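Local coordinates for coiled-coil and C2 domain-containing protein 1-like (Drosophila melanogaster, PDB 6EI6) that binds monophosphorylated phosphatidylinositols through its C2 domain and regulates the ESCRT-III protein Shrub in endosomal sorting, probably by preventing its inappropriate polymerisation, at residues D139-E145 and K194-R200; I210-V215 and Y230-D234. One frame throughout, in Å; residues are numbered along the deposited sequence.

Interaction 1: D139-E145 and K194-R200; sequences DTYVRVE and KFEIYSR. With SO4 (sulfate ion), chain D.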
loop_
_atom_site.group_PDB
_atom_site.type_symbol
_atom_site.label_atom_id
_atom_site.label_comp_id
_atom_site.label_asym_id
_atom_site.label_seq_id
_atom_site.Cartn_x
_atom_site.Cartn_y
_atom_site.Cartn_z
ATOM N N ASP A 139 18.885 -17.542 -16.201
ATOM C CA ASP A 139 17.465 -17.784 -16.403
ATOM C C ASP A 139 16.820 -17.738 -15.032
ATOM O O ASP A 139 17.344 -18.334 -14.082
ATOM C CB ASP A 139 17.185 -19.134 -17.075
ATOM C CG ASP A 139 17.783 -19.239 -18.461
ATOM O OD1 ASP A 139 17.932 -18.195 -19.131
ATOM O OD2 ASP A 139 18.097 -20.376 -18.894
ATOM N N THR A 140 15.698 -17.028 -14.923
ATOM C CA THR A 140 15.125 -16.753 -13.615
ATOM C C THR A 140 13.625 -16.979 -13.637
ATOM O O THR A 140 12.971 -16.913 -14.680
ATOM C CB THR A 140 15.433 -15.327 -13.156
ATOM O OG1 THR A 140 15.358 -14.453 -14.285
ATOM C CG2 THR A 140 16.827 -15.251 -12.580
ATOM N N TYR A 141 13.100 -17.271 -12.454
ATOM C CA TYR A 141 11.671 -17.335 -12.198
ATOM C C TYR A 141 11.471 -16.964 -10.731
ATOM O O TYR A 141 12.411 -17.008 -9.932
ATOM C CB TYR A 141 11.098 -18.721 -12.546
ATOM C CG TYR A 141 11.553 -19.820 -11.623
ATOM C CD1 TYR A 141 12.750 -20.498 -11.848
ATOM C CD2 TYR A 141 10.799 -20.172 -10.517
ATOM C CE1 TYR A 141 13.178 -21.496 -10.992
ATOM C CE2 TYR A 141 11.223 -21.165 -9.656
ATOM C CZ TYR A 141 12.418 -21.824 -9.900
ATOM O OH TYR A 141 12.830 -22.811 -9.028
ATOM N N VAL A 142 10.248 -16.569 -10.380
ATOM C CA VAL A 142 9.941 -16.062 -9.045
ATOM C C VAL A 142 8.808 -16.893 -8.456
ATOM O O VAL A 142 7.780 -17.089 -9.107
ATOM C CB VAL A 142 9.565 -14.564 -9.082
ATOM C CG1 VAL A 142 9.426 -14.006 -7.678
ATOM C CG2 VAL A 142 10.576 -13.768 -9.887
ATOM N N ARG A 143 9.008 -17.393 -7.240
ATOM C CA ARG A 143 7.960 -18.046 -6.474
ATOM C C ARG A 143 7.272 -17.042 -5.562
ATOM O O ARG A 143 7.928 -16.196 -4.947
ATOM C CB ARG A 143 8.527 -19.165 -5.610
ATOM C CG ARG A 143 9.229 -20.260 -6.361
ATOM C CD ARG A 143 9.457 -21.469 -5.444
ATOM N NE ARG A 143 10.038 -22.593 -6.170
ATOM C CZ ARG A 143 9.377 -23.347 -7.050
ATOM N NH1 ARG A 143 8.096 -23.104 -7.335
ATOM N NH2 ARG A 143 10.009 -24.348 -7.657
ATOM N N VAL A 144 5.951 -17.160 -5.454
ATOM C CA VAL A 144 5.130 -16.260 -4.654
ATOM C C VAL A 144 4.419 -17.086 -3.601
ATOM O O VAL A 144 3.812 -18.113 -3.918
ATOM C CB VAL A 144 4.109 -15.502 -5.517
ATOM C CG1 VAL A 144 3.228 -14.612 -4.621
ATOM C CG2 VAL A 144 4.819 -14.690 -6.615
ATOM N N GLU A 145 4.490 -16.640 -2.357
ATOM C CA GLU A 145 3.874 -17.331 -1.237
ATOM C C GLU A 145 3.014 -16.332 -0.474
ATOM O O GLU A 145 3.534 -15.366 0.091
ATOM C CB GLU A 145 4.943 -17.945 -0.338
ATOM C CG GLU A 145 4.397 -18.654 0.882
ATOM C CD GLU A 145 5.434 -19.518 1.533
ATOM O OE1 GLU A 145 6.608 -19.447 1.116
ATOM O OE2 GLU A 145 5.081 -20.264 2.466
ATOM N N LYS A 194 5.767 -13.359 0.293
ATOM C CA LYS A 194 7.167 -13.728 0.100
ATOM C C LYS A 194 7.444 -13.972 -1.381
ATOM O O LYS A 194 6.717 -14.723 -2.034
ATOM C CB LYS A 194 7.505 -14.974 0.928
ATOM C CG LYS A 194 8.995 -15.424 0.889
ATOM C CD LYS A 194 9.203 -16.863 1.462
ATOM C CE LYS A 194 9.477 -16.864 2.965
ATOM N NZ LYS A 194 9.367 -18.230 3.561
ATOM N N PHE A 195 8.490 -13.335 -1.912
ATOM C CA PHE A 195 8.927 -13.529 -3.293
ATOM C C PHE A 195 10.317 -14.148 -3.287
ATOM O O PHE A 195 11.262 -13.537 -2.784
ATOM C CB PHE A 195 8.968 -12.209 -4.063
ATOM C CG PHE A 195 7.645 -11.547 -4.188
ATOM C CD1 PHE A 195 7.155 -10.739 -3.165
ATOM C CD2 PHE A 195 6.872 -11.736 -5.322
ATOM C CE1 PHE A 195 5.923 -10.152 -3.266
ATOM C CE2 PHE A 195 5.641 -11.134 -5.438
ATOM C CZ PHE A 195 5.163 -10.336 -4.401
ATOM N N GLU A 196 10.462 -15.330 -3.878
ATOM C CA GLU A 196 11.762 -15.996 -3.963
ATOM C C GLU A 196 12.235 -16.002 -5.409
ATOM O O GLU A 196 11.529 -16.492 -6.289
ATOM C CB GLU A 196 11.685 -17.405 -3.390
ATOM C CG GLU A 196 11.495 -17.372 -1.900
ATOM C CD GLU A 196 11.230 -18.734 -1.311
ATOM O OE1 GLU A 196 11.142 -19.698 -2.092
ATOM O OE2 GLU A 196 11.107 -18.845 -0.068
ATOM N N ILE A 197 13.409 -15.429 -5.656
ATOM C CA ILE A 197 13.938 -15.298 -7.007
ATOM C C ILE A 197 14.941 -16.428 -7.244
ATOM O O ILE A 197 15.915 -16.582 -6.496
ATOM C CB ILE A 197 14.573 -13.921 -7.230
ATOM C CG1 ILE A 197 13.518 -12.822 -7.095
ATOM C CG2 ILE A 197 15.174 -13.850 -8.615
ATOM C CD1 ILE A 197 13.375 -12.247 -5.681
ATOM N N TYR A 198 14.697 -17.242 -8.265
ATOM C CA TYR A 198 15.499 -18.435 -8.496
ATOM C C TYR A 198 16.140 -18.389 -9.873
ATOM O O TYR A 198 15.502 -17.972 -10.850
ATOM C CB TYR A 198 14.665 -19.700 -8.390
ATOM C CG TYR A 198 14.397 -20.185 -6.986
ATOM C CD1 TYR A 198 15.279 -21.037 -6.340
ATOM C CD2 TYR A 198 13.239 -19.829 -6.320
ATOM C CE1 TYR A 198 15.019 -21.497 -5.061
ATOM C CE2 TYR A 198 12.979 -20.298 -5.047
ATOM C CZ TYR A 198 13.870 -21.123 -4.427
ATOM O OH TYR A 198 13.595 -21.576 -3.154
ATOM N N SER A 199 17.408 -18.814 -9.944
ATOM C CA SER A 199 18.049 -19.091 -11.229
ATOM C C SER A 199 17.798 -20.547 -11.603
ATOM O O SER A 199 17.781 -21.428 -10.730
ATOM C CB SER A 199 19.553 -18.817 -11.182
ATOM O OG SER A 199 20.214 -19.810 -10.415
ATOM N N ARG A 200 17.583 -20.793 -12.900
ATOM C CA ARG A 200 17.211 -22.126 -13.388
ATOM C C ARG A 200 18.480 -22.911 -13.692
ATOM O O ARG A 200 19.105 -22.719 -14.740
ATOM C CB ARG A 200 16.320 -22.024 -14.621
ATOM C CG ARG A 200 15.444 -23.241 -14.881
ATOM C CD ARG A 200 15.917 -24.014 -16.116
ATOM N NE ARG A 200 15.954 -23.206 -17.346
ATOM C CZ ARG A 200 14.962 -23.122 -18.242
ATOM N NH1 ARG A 200 13.826 -23.805 -18.068
ATOM N NH2 ARG A 200 15.110 -22.352 -19.326
HETATM S S SO4 D . 7.052 -27.092 -8.414
HETATM O O1 SO4 D . 7.100 -25.855 -9.202
HETATM O O2 SO4 D . 6.078 -26.942 -7.323
HETATM O O3 SO4 D . 6.659 -28.218 -9.275
HETATM O O4 SO4 D . 8.380 -27.358 -7.854
#

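Interaction 2: I210-V215 and Y230-D234; sequences IGTVNV and YDLMD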
loop_
_atom_site.group_PDB
_atom_site.type_symbol
_atom_site.label_atom_id
_atom_site.label_comp_id
_atom_site.label_asym_id
_atom_site.label_seq_id
_atom_site.Cartn_x
_atom_site.Cartn_y
_atom_site.Cartn_z
ATOM N N ILE A 210 18.472 -16.935 -5.779
ATOM C CA ILE A 210 19.200 -15.682 -5.970
ATOM C C ILE A 210 18.953 -14.705 -4.819
ATOM O O ILE A 210 19.876 -14.011 -4.369
ATOM C CB ILE A 210 18.789 -15.052 -7.305
ATOM C CG1 ILE A 210 19.132 -15.984 -8.453
ATOM C CG2 ILE A 210 19.442 -13.694 -7.466
ATOM C CD1 ILE A 210 18.954 -15.326 -9.770
ATOM N N GLY A 211 17.707 -14.587 -4.366
ATOM C CA GLY A 211 17.392 -13.693 -3.265
ATOM C C GLY A 211 15.913 -13.730 -2.936
ATOM O O GLY A 211 15.086 -14.209 -3.720
ATOM N N THR A 212 15.600 -13.204 -1.755
ATOM C CA THR A 212 14.245 -13.139 -1.235
ATOM C C THR A 212 13.802 -11.683 -1.050
ATOM O O THR A 212 14.616 -10.793 -0.759
ATOM C CB THR A 212 14.139 -13.919 0.082
ATOM O OG1 THR A 212 14.436 -15.299 -0.175
ATOM C CG2 THR A 212 12.723 -13.848 0.646
ATOM N N VAL A 213 12.499 -11.451 -1.253
ATOM C CA VAL A 213 11.841 -10.172 -1.009
ATOM C C VAL A 213 10.567 -10.436 -0.213
ATOM O O VAL A 213 9.747 -11.270 -0.614
ATOM C CB VAL A 213 11.501 -9.453 -2.325
ATOM C CG1 VAL A 213 10.577 -8.302 -2.053
ATOM C CG2 VAL A 213 12.767 -8.995 -3.050
ATOM N N ASN A 214 10.391 -9.729 0.904
ATOM C CA ASN A 214 9.203 -9.874 1.743
ATOM C C ASN A 214 8.476 -8.540 1.835
ATOM O O ASN A 214 9.041 -7.564 2.331
ATOM C CB ASN A 214 9.570 -10.367 3.141
ATOM C CG ASN A 214 9.756 -11.864 3.184
ATOM O OD1 ASN A 214 8.794 -12.617 2.997
ATOM N ND2 ASN A 214 10.996 -12.316 3.416
ATOM N N VAL A 215 7.223 -8.502 1.386
ATOM C CA VAL A 215 6.440 -7.266 1.335
ATOM C C VAL A 215 5.271 -7.353 2.316
ATOM O O VAL A 215 4.388 -8.209 2.170
ATOM C CB VAL A 215 5.944 -6.992 -0.087
ATOM C CG1 VAL A 215 5.110 -5.722 -0.109
ATOM C CG2 VAL A 215 7.141 -6.911 -1.028
ATOM N N TYR A 230 12.081 -3.642 -4.596
ATOM C CA TYR A 230 12.654 -4.087 -3.330
ATOM C C TYR A 230 13.988 -4.794 -3.548
ATOM O O TYR A 230 14.208 -5.440 -4.576
ATOM C CB TYR A 230 11.688 -5.030 -2.579
ATOM C CG TYR A 230 10.311 -4.447 -2.346
ATOM C CD1 TYR A 230 9.354 -4.413 -3.367
ATOM C CD2 TYR A 230 9.967 -3.925 -1.110
ATOM C CE1 TYR A 230 8.108 -3.865 -3.157
ATOM C CE2 TYR A 230 8.715 -3.388 -0.887
ATOM C CZ TYR A 230 7.797 -3.357 -1.911
ATOM O OH TYR A 230 6.565 -2.821 -1.657
ATOM N N ASP A 231 14.869 -4.682 -2.555
ATOM C CA ASP A 231 16.198 -5.281 -2.624
ATOM C C ASP A 231 16.121 -6.779 -2.381
ATOM O O ASP A 231 15.539 -7.220 -1.382
ATOM C CB ASP A 231 17.131 -4.668 -1.575
ATOM C CG ASP A 231 17.562 -3.250 -1.911
ATOM O OD1 ASP A 231 17.754 -2.947 -3.116
ATOM O OD2 ASP A 231 17.700 -2.440 -0.955
ATOM N N LEU A 232 16.763 -7.562 -3.252
ATOM C CA LEU A 232 16.897 -8.989 -2.984
ATOM C C LEU A 232 17.748 -9.186 -1.737
ATOM O O LEU A 232 18.807 -8.564 -1.595
ATOM C CB LEU A 232 17.501 -9.702 -4.191
ATOM C CG LEU A 232 16.484 -10.282 -5.192
ATOM C CD1 LEU A 232 15.531 -9.237 -5.764
ATOM C CD2 LEU A 232 17.190 -10.962 -6.330
ATOM N N MET A 233 17.245 -9.998 -0.798
ATOM C CA MET A 233 17.916 -10.263 0.470
ATOM C C MET A 233 18.348 -11.718 0.548
ATOM O O MET A 233 17.752 -12.595 -0.088
ATOM C CB MET A 233 17.014 -9.957 1.694
ATOM C CG MET A 233 16.690 -8.477 1.890
ATOM S SD MET A 233 18.141 -7.388 2.054
ATOM C CE MET A 233 18.657 -7.753 3.737
ATOM N N ASP A 234 19.393 -11.956 1.345
ATOM C CA ASP A 234 19.849 -13.299 1.692
ATOM C C ASP A 234 19.611 -13.550 3.176
ATOM O O ASP A 234 18.754 -14.352 3.532
ATOM C CB ASP A 234 21.321 -13.497 1.336
ATOM C CG ASP A 234 21.772 -14.958 1.480
ATOM O OD1 ASP A 234 21.150 -15.710 2.271
ATOM O OD2 ASP A 234 22.766 -15.352 0.822
#

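Interaction 1: D139-E145 and K194-R200
Tyr141 and Tyr198 pair within the antiparallel core of one sheet of the C2 beta-sandwich, where strand 140-145 runs beside strand 192-199. Tyr141, Arg143 and Glu145 each exchange two backbone N-H...O bonds with Tyr198, Glu196 and Lys194, Tyr198 N lying 2.8 Å from Tyr141 O, and Arg200 N adds one to Asp139 O. Val142 and Val144 line up with Ile197 and Phe195 on the face packed against strands 119-128 and 241-249; Val144 CG2 is 3.8 Å from Phe195 CD2. On the face carrying Tyr141, Arg143 and Tyr198, Tyr141 CG sits between its backbone N and carbonyl carbon (chi1 69°), bringing one ring face over Tyr198 CB, 3.8 Å from the ring centroid. The ring planes differ by 11° but their centroids lie 5.5 Å apart, so CH-pi contact outweighs overlap. Tyr141 OH bonds Asp207, and Tyr198 OH donates to Glu196 OE1 at 3.3 Å. Both salt bridges are long, Glu145 OE1 to Lys194 NZ at 3.9 Å and Asp139 OD2 to Arg200 NH2 at 3.6 Å; Asp139 OD1 bonds Asp163 N. A sulfate, probably from the crystallisation liquor, is held by Lys157, and Arg143 NH1 makes a weak 3.5 Å bond to sulfate O1.

Interaction 2: I210-V215 and Y230-D234
This is a seam between the two sheets of the C2 sandwich, closed by Thr212 and Met233 where the edge strands 208-216 and 225-233 meet. The local axes lie 129° apart, consistent with pairing limited to a single antiparallel bridge: Thr212 N to Met233 O at 2.8 Å and Met233 N to Thr212 O at 2.7 Å. Around it the contacts are apolar. Leu232 fits against the backbone of Gly211, its CG 4.0 Å from Gly211 CA, while its CD2 meets Ile210 CG2 at 3.7 Å and its CD1 meets Val213 CG2. Val213 CG1 presses on Tyr230 CB at 3.5 Å. With CG anti to its carbonyl carbon (chi1 -55°), the Tyr230 ring turns one face to Val215, whose CG2 stands 3.7 Å from the ring centroid and 11° off the normal, a centred CH-pi contact. Replacing Tyr230 with an alanine would probably open a gap beside Val215 and leave its methyls without their aromatic partner. Ile210 and Gly211 form a classic beta bulge opposite Ile197 of strand 192-199, while on the second sheet the backbone of Leu243 in strand 241-249 is hydrogen-bonded to that of Tyr230, and Leu243 also packs against Leu232.

In the fold
Both interactions lie in the C2 domain, their centres about 10 Å apart, and both segments of interaction 1 precede those of interaction 2 along the chain. Strands 192-199 and 208-216 are consecutive in the chain and adjacent in one sheet, where Ile197 O and Ile210 N, 2.7 Å apart, make a probable hydrogen bond. Thr140 CG2 also packs on Ile210 CD1 at 3.5 Å, so residues from both contacts meet directly. Their roles differ geometrically. Interaction 1 pairs the two inner strands of that sheet, whereas interaction 2 connects its edge strand to an edge strand of the opposing sheet, closing one side of the membrane-binding domain's sandwich.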